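Guanine nucleotide exchange factor p115rhogef (Homo sapiens, PDB 1IAP) probably activates Rho-family GTPases by promoting nucleotide exchange, and carries an N-terminal RGS domain of the kind that engages G-protein alpha subunits. Local coordinates at residues 23-28 / 110-115; 118-121 / 127-130. All blocks are in the same frame, centred on the assembly; numbering follows the deposited sequence.

Contact 1 of 2, residues 23-28 / 110-115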
loop_
_atom_site.group_PDB
_atom_site.type_symbol
_atom_site.label_atom_id
_atom_site.label_comp_id
_atom_site.label_asym_id
_atom_site.label_seq_id
_atom_site.Cartn_x
_atom_site.Cartn_y
_atom_site.Cartn_z
ATOM N N GLN A 23 -6.398 -2.994 6.567
ATOM C CA GLN A 23 -6.637 -3.448 7.934
ATOM C C GLN A 23 -6.634 -4.966 8.002
ATOM O O GLN A 23 -6.087 -5.548 8.936
ATOM C CB GLN A 23 -7.952 -2.902 8.494
ATOM C CG GLN A 23 -8.231 -3.413 9.909
ATOM C CD GLN A 23 -9.396 -2.728 10.576
ATOM O OE1 GLN A 23 -10.162 -3.351 11.316
ATOM N NE2 GLN A 23 -9.525 -1.431 10.342
ATOM N N HIS A 24 -7.236 -5.600 7.001
ATOM C CA HIS A 24 -7.289 -7.057 6.933
ATOM C C HIS A 24 -5.862 -7.610 6.867
ATOM O O HIS A 24 -5.446 -8.372 7.735
ATOM C CB HIS A 24 -8.082 -7.490 5.694
ATOM C CG HIS A 24 -8.200 -8.977 5.533
ATOM N ND1 HIS A 24 -8.974 -9.757 6.363
ATOM C CD2 HIS A 24 -7.655 -9.820 4.625
ATOM C CE1 HIS A 24 -8.903 -11.018 5.973
ATOM N NE2 HIS A 24 -8.110 -11.083 4.919
ATOM N N VAL A 25 -5.114 -7.186 5.850
ATOM C CA VAL A 25 -3.732 -7.622 5.647
ATOM C C VAL A 25 -2.823 -7.338 6.851
ATOM O O VAL A 25 -2.099 -8.226 7.309
ATOM C CB VAL A 25 -3.141 -6.992 4.354
ATOM C CG1 VAL A 25 -1.655 -7.294 4.237
ATOM C CG2 VAL A 25 -3.884 -7.520 3.140
ATOM N N ALA A 26 -2.892 -6.122 7.389
ATOM C CA ALA A 26 -2.070 -5.746 8.539
ATOM C C ALA A 26 -2.295 -6.654 9.754
ATOM O O ALA A 26 -1.398 -6.831 10.576
ATOM C CB ALA A 26 -2.326 -4.294 8.921
ATOM N N LEU A 27 -3.491 -7.224 9.867
ATOM C CA LEU A 27 -3.811 -8.106 10.981
ATOM C C LEU A 27 -3.734 -9.598 10.661
ATOM O O LEU A 27 -3.660 -10.416 11.571
ATOM C CB LEU A 27 -5.203 -7.786 11.535
ATOM C CG LEU A 27 -5.352 -6.772 12.673
ATOM C CD1 LEU A 27 -4.782 -5.413 12.303
ATOM C CD2 LEU A 27 -6.827 -6.652 13.018
ATOM N N GLN A 28 -3.724 -9.952 9.378
ATOM C CA GLN A 28 -3.694 -11.361 8.984
ATOM C C GLN A 28 -2.446 -11.845 8.238
ATOM O O GLN A 28 -2.195 -13.049 8.176
ATOM C CB GLN A 28 -4.931 -11.685 8.138
ATOM C CG GLN A 28 -6.268 -11.382 8.809
ATOM C CD GLN A 28 -6.578 -12.330 9.944
ATOM O OE1 GLN A 28 -6.866 -13.505 9.721
ATOM N NE2 GLN A 28 -6.520 -11.826 11.170
ATOM N N GLY A 110 -1.455 -11.133 -4.549
ATOM C CA GLY A 110 -2.548 -11.798 -5.234
ATOM C C GLY A 110 -3.277 -12.742 -4.295
ATOM O O GLY A 110 -4.511 -12.790 -4.286
ATOM N N ARG A 111 -2.514 -13.482 -3.492
ATOM C CA ARG A 111 -3.089 -14.428 -2.532
ATOM C C ARG A 111 -3.835 -13.707 -1.417
ATOM O O ARG A 111 -4.850 -14.193 -0.924
ATOM C CB ARG A 111 -2.009 -15.333 -1.941
ATOM C CG ARG A 111 -1.546 -16.439 -2.883
ATOM C CD ARG A 111 -0.484 -17.319 -2.236
ATOM N NE ARG A 111 0.747 -16.580 -1.954
ATOM C CZ ARG A 111 1.558 -16.827 -0.929
ATOM N NH1 ARG A 111 1.277 -17.798 -0.071
ATOM N NH2 ARG A 111 2.651 -16.095 -0.759
ATOM N N GLN A 112 -3.319 -12.548 -1.022
ATOM C CA GLN A 112 -3.950 -11.751 0.017
ATOM C C GLN A 112 -5.267 -11.151 -0.475
ATOM O O GLN A 112 -6.236 -11.079 0.276
ATOM C CB GLN A 112 -2.986 -10.670 0.500
ATOM C CG GLN A 112 -1.771 -11.246 1.214
ATOM C CD GLN A 112 -0.665 -10.231 1.412
ATOM O OE1 GLN A 112 -0.893 -9.020 1.372
ATOM N NE2 GLN A 112 0.553 -10.722 1.616
ATOM N N LEU A 113 -5.308 -10.727 -1.737
ATOM C CA LEU A 113 -6.540 -10.173 -2.311
ATOM C C LEU A 113 -7.575 -11.291 -2.404
ATOM O O LEU A 113 -8.754 -11.092 -2.108
ATOM C CB LEU A 113 -6.286 -9.594 -3.698
ATOM C CG LEU A 113 -5.738 -8.169 -3.760
ATOM C CD1 LEU A 113 -5.330 -7.831 -5.186
ATOM C CD2 LEU A 113 -6.798 -7.202 -3.257
ATOM N N GLU A 114 -7.110 -12.473 -2.801
ATOM C CA GLU A 114 -7.968 -13.650 -2.913
ATOM C C GLU A 114 -8.583 -13.946 -1.550
ATOM O O GLU A 114 -9.797 -14.113 -1.437
ATOM C CB GLU A 114 -7.143 -14.850 -3.386
ATOM C CG GLU A 114 -7.897 -16.172 -3.465
ATOM C CD GLU A 114 -7.005 -17.336 -3.892
ATOM O OE1 GLU A 114 -5.821 -17.107 -4.235
ATOM O OE2 GLU A 114 -7.491 -18.489 -3.884
ATOM N N ASP A 115 -7.741 -13.976 -0.517
ATOM C CA ASP A 115 -8.199 -14.248 0.840
ATOM C C ASP A 115 -9.211 -13.205 1.298
ATOM O O ASP A 115 -10.209 -13.540 1.928
ATOM C CB ASP A 115 -7.027 -14.300 1.822
ATOM C CG ASP A 115 -7.462 -14.704 3.221
ATOM O OD1 ASP A 115 -7.502 -13.831 4.118
ATOM O OD2 ASP A 115 -7.792 -15.895 3.420
#
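His24 reaches out from helix 15-28 and gives its NE2 proton to Asp115 on helix 106-121, with OD1 of Asp115 2.9 Å from NE2 of His24. The bond is fairly straight, 158° at the hydrogen, and the oxygen lies at the ring's edge, close to the imidazole plane. On the carboxylate the bond arrives on the anti side, somewhat tilted from the plane. With its CG anti to the backbone N (chi1 -180°), the imidazole is carried toward helix 106-121, and CG of Gln28, one turn on, rests 3.8 Å above one ring face, near the rim. Phe116 meets the same ring edge-to-face, and Lys119 forms a salt bridge to the same OD1, which therefore has two donors. This joins two helices far apart in sequence within the all-helical RGS-like domain. Replacing His24 by alanine is likely to cost Asp115 OD1 its imidazole donor and to open a gap beside Phe116. Alongside, Gln112 sends an extended side chain across Val25 at about a right angle. The methyl CG1 of Val25 touches OE1 of Gln112 at 3.4 Å, while CG2 of Val25 stands 3.8 Å from the same oxygen. The CA atoms of Val25 and Gln112, 7.0 Å apart, are the nearest pair between the two segments; Phe29 touches both Gln112 and Asp115.

Contact 2 of 2, residues 118-121 / 127-130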
loop_
_atom_site.group_PDB
_atom_site.type_symbol
_atom_site.label_atom_id
_atom_site.label_comp_id
_atom_site.label_asym_id
_atom_site.label_seq_id
_atom_site.Cartn_x
_atom_site.Cartn_y
_atom_site.Cartn_z
ATOM N N SER A 118 -12.650 -13.861 -0.358
ATOM C CA SER A 118 -13.330 -15.020 0.217
ATOM C C SER A 118 -13.896 -14.703 1.597
ATOM O O SER A 118 -15.058 -14.991 1.878
ATOM C CB SER A 118 -12.381 -16.216 0.308
ATOM O OG SER A 118 -12.044 -16.684 -0.982
ATOM N N LYS A 119 -13.075 -14.086 2.444
ATOM C CA LYS A 119 -13.495 -13.727 3.795
ATOM C C LYS A 119 -14.637 -12.711 3.759
ATOM O O LYS A 119 -15.549 -12.765 4.583
ATOM C CB LYS A 119 -12.315 -13.160 4.590
ATOM C CG LYS A 119 -11.154 -14.124 4.790
ATOM C CD LYS A 119 -11.472 -15.214 5.806
ATOM C CE LYS A 119 -10.267 -16.121 6.044
ATOM N NZ LYS A 119 -9.077 -15.364 6.535
ATOM N N ARG A 120 -14.603 -11.820 2.772
ATOM C CA ARG A 120 -15.632 -10.784 2.628
ATOM C C ARG A 120 -17.011 -11.386 2.367
ATOM O O ARG A 120 -18.025 -10.897 2.880
ATOM C CB ARG A 120 -15.272 -9.822 1.495
ATOM C CG ARG A 120 -16.207 -8.630 1.401
ATOM C CD ARG A 120 -15.898 -7.757 0.195
ATOM N NE ARG A 120 -16.728 -6.557 0.226
ATOM C CZ ARG A 120 -17.099 -5.858 -0.840
ATOM N NH1 ARG A 120 -16.713 -6.226 -2.055
ATOM N NH2 ARG A 120 -17.873 -4.794 -0.684
ATOM N N LEU A 121 -17.042 -12.441 1.557
ATOM C CA LEU A 121 -18.291 -13.124 1.233
ATOM C C LEU A 121 -18.900 -13.749 2.485
ATOM O O LEU A 121 -20.119 -13.860 2.604
ATOM C CB LEU A 121 -18.046 -14.208 0.182
ATOM C CG LEU A 121 -17.571 -13.716 -1.186
ATOM C CD1 LEU A 121 -17.220 -14.906 -2.071
ATOM C CD2 LEU A 121 -18.650 -12.854 -1.829
ATOM N N TRP A 127 -15.100 -3.199 8.175
ATOM C CA TRP A 127 -15.731 -2.067 7.509
ATOM C C TRP A 127 -16.689 -2.360 6.357
ATOM O O TRP A 127 -16.875 -1.515 5.486
ATOM C CB TRP A 127 -14.639 -1.103 7.038
ATOM C CG TRP A 127 -13.731 -0.681 8.149
ATOM C CD1 TRP A 127 -12.400 -0.958 8.273
ATOM C CD2 TRP A 127 -14.090 0.092 9.297
ATOM N NE1 TRP A 127 -11.907 -0.404 9.429
ATOM C CE2 TRP A 127 -12.922 0.248 10.077
ATOM C CE3 TRP A 127 -15.286 0.672 9.745
ATOM C CZ2 TRP A 127 -12.914 0.964 11.276
ATOM C CZ3 TRP A 127 -15.277 1.385 10.939
ATOM C CH2 TRP A 127 -14.098 1.523 11.692
ATOM N N GLU A 128 -17.303 -3.540 6.355
ATOM C CA GLU A 128 -18.236 -3.895 5.295
ATOM C C GLU A 128 -19.457 -2.974 5.289
ATOM O O GLU A 128 -19.998 -2.667 4.232
ATOM C CB GLU A 128 -18.646 -5.369 5.411
ATOM C CG GLU A 128 -19.425 -5.919 4.209
ATOM C CD GLU A 128 -18.721 -5.707 2.864
ATOM O OE1 GLU A 128 -17.478 -5.795 2.796
ATOM O OE2 GLU A 128 -19.423 -5.446 1.866
ATOM N N GLN A 129 -19.873 -2.517 6.466
ATOM C CA GLN A 129 -21.010 -1.610 6.561
ATOM C C GLN A 129 -20.717 -0.307 5.808
ATOM O O GLN A 129 -21.571 0.202 5.083
ATOM C CB GLN A 129 -21.340 -1.289 8.026
ATOM C CG GLN A 129 -22.393 -0.198 8.169
ATOM C CD GLN A 129 -22.522 0.344 9.577
ATOM O OE1 GLN A 129 -23.629 0.536 10.069
ATOM N NE2 GLN A 129 -21.391 0.616 10.227
ATOM N N GLU A 130 -19.506 0.219 5.971
ATOM C CA GLU A 130 -19.113 1.464 5.308
ATOM C C GLU A 130 -19.056 1.287 3.796
ATOM O O GLU A 130 -19.534 2.139 3.039
ATOM C CB GLU A 130 -17.764 1.964 5.845
ATOM C CG GLU A 130 -17.833 2.636 7.225
ATOM C CD GLU A 130 -18.330 1.718 8.334
ATOM O OE1 GLU A 130 -18.149 0.484 8.241
ATOM O OE2 GLU A 130 -18.906 2.235 9.312
#
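Arg120 grips Glu128 side-on, with NE and one terminal nitrogen each taking a different carboxylate oxygen. The shorter, straighter bond of this salt bridge runs from NE of Arg120 to OE1 of Glu128, 2.8 Å long and almost linear at 174°. OE1 lies in the guanidinium plane and is approached on its syn side, though the nitrogen sits somewhat out of the carboxylate plane. The second bond, from NH2 of Arg120 to OE2 of Glu128, is longer at 3.1 Å and more bent, 136° at the hydrogen. It uses the syn lone pair of OE2, but that oxygen is tilted away from the guanidinium plane. The difference fits the twist of the two flat groups, whose planes are 50° apart: one oxygen can lie level with the guanidinium while the other is lifted off it.

Both side chains leave their helices with CG anti to the backbone N. Arg120 then runs extended out to NE, whereas Glu128 bends at chi2, which turns its carboxylate to meet the arginine's flank. The aliphatic part of Arg120 also takes part, its CG lying 3.4 Å from OE1 of Glu128. The Arg120 side chain also touches Phe5 and Thr125. Trp127, at the N-cap position of the next helix, packs instead against helix 142-162, where it meets His159 edge-to-face.

The arrangement is a surface salt bridge across a short helix-loop-helix connection, tying the last turn of helix 106-121 to the first turn of helix 128-135.

Helix 106-121 serves both contacts: its middle faces helix 15-28 in contact 1, and its last turn faces the start of helix 128-135 in contact 2. Contact 1 is buried, its centre about 12 Å from that of the chain, and joins elements 82 residues apart; contact 2 lies at the surface, its centre about 19 Å from the chain's, and spans a six-residue separation. Their chemistry follows suit, a single imidazole-carboxylate bond beside a valine methyl lying against a glutamine amide oxygen in the first, a two-pronged ion pair in the second. The two centres are about 12 Å apart, and Lys119, in segment 118-121, brings its CG to 4.0 Å from CE1 of His24.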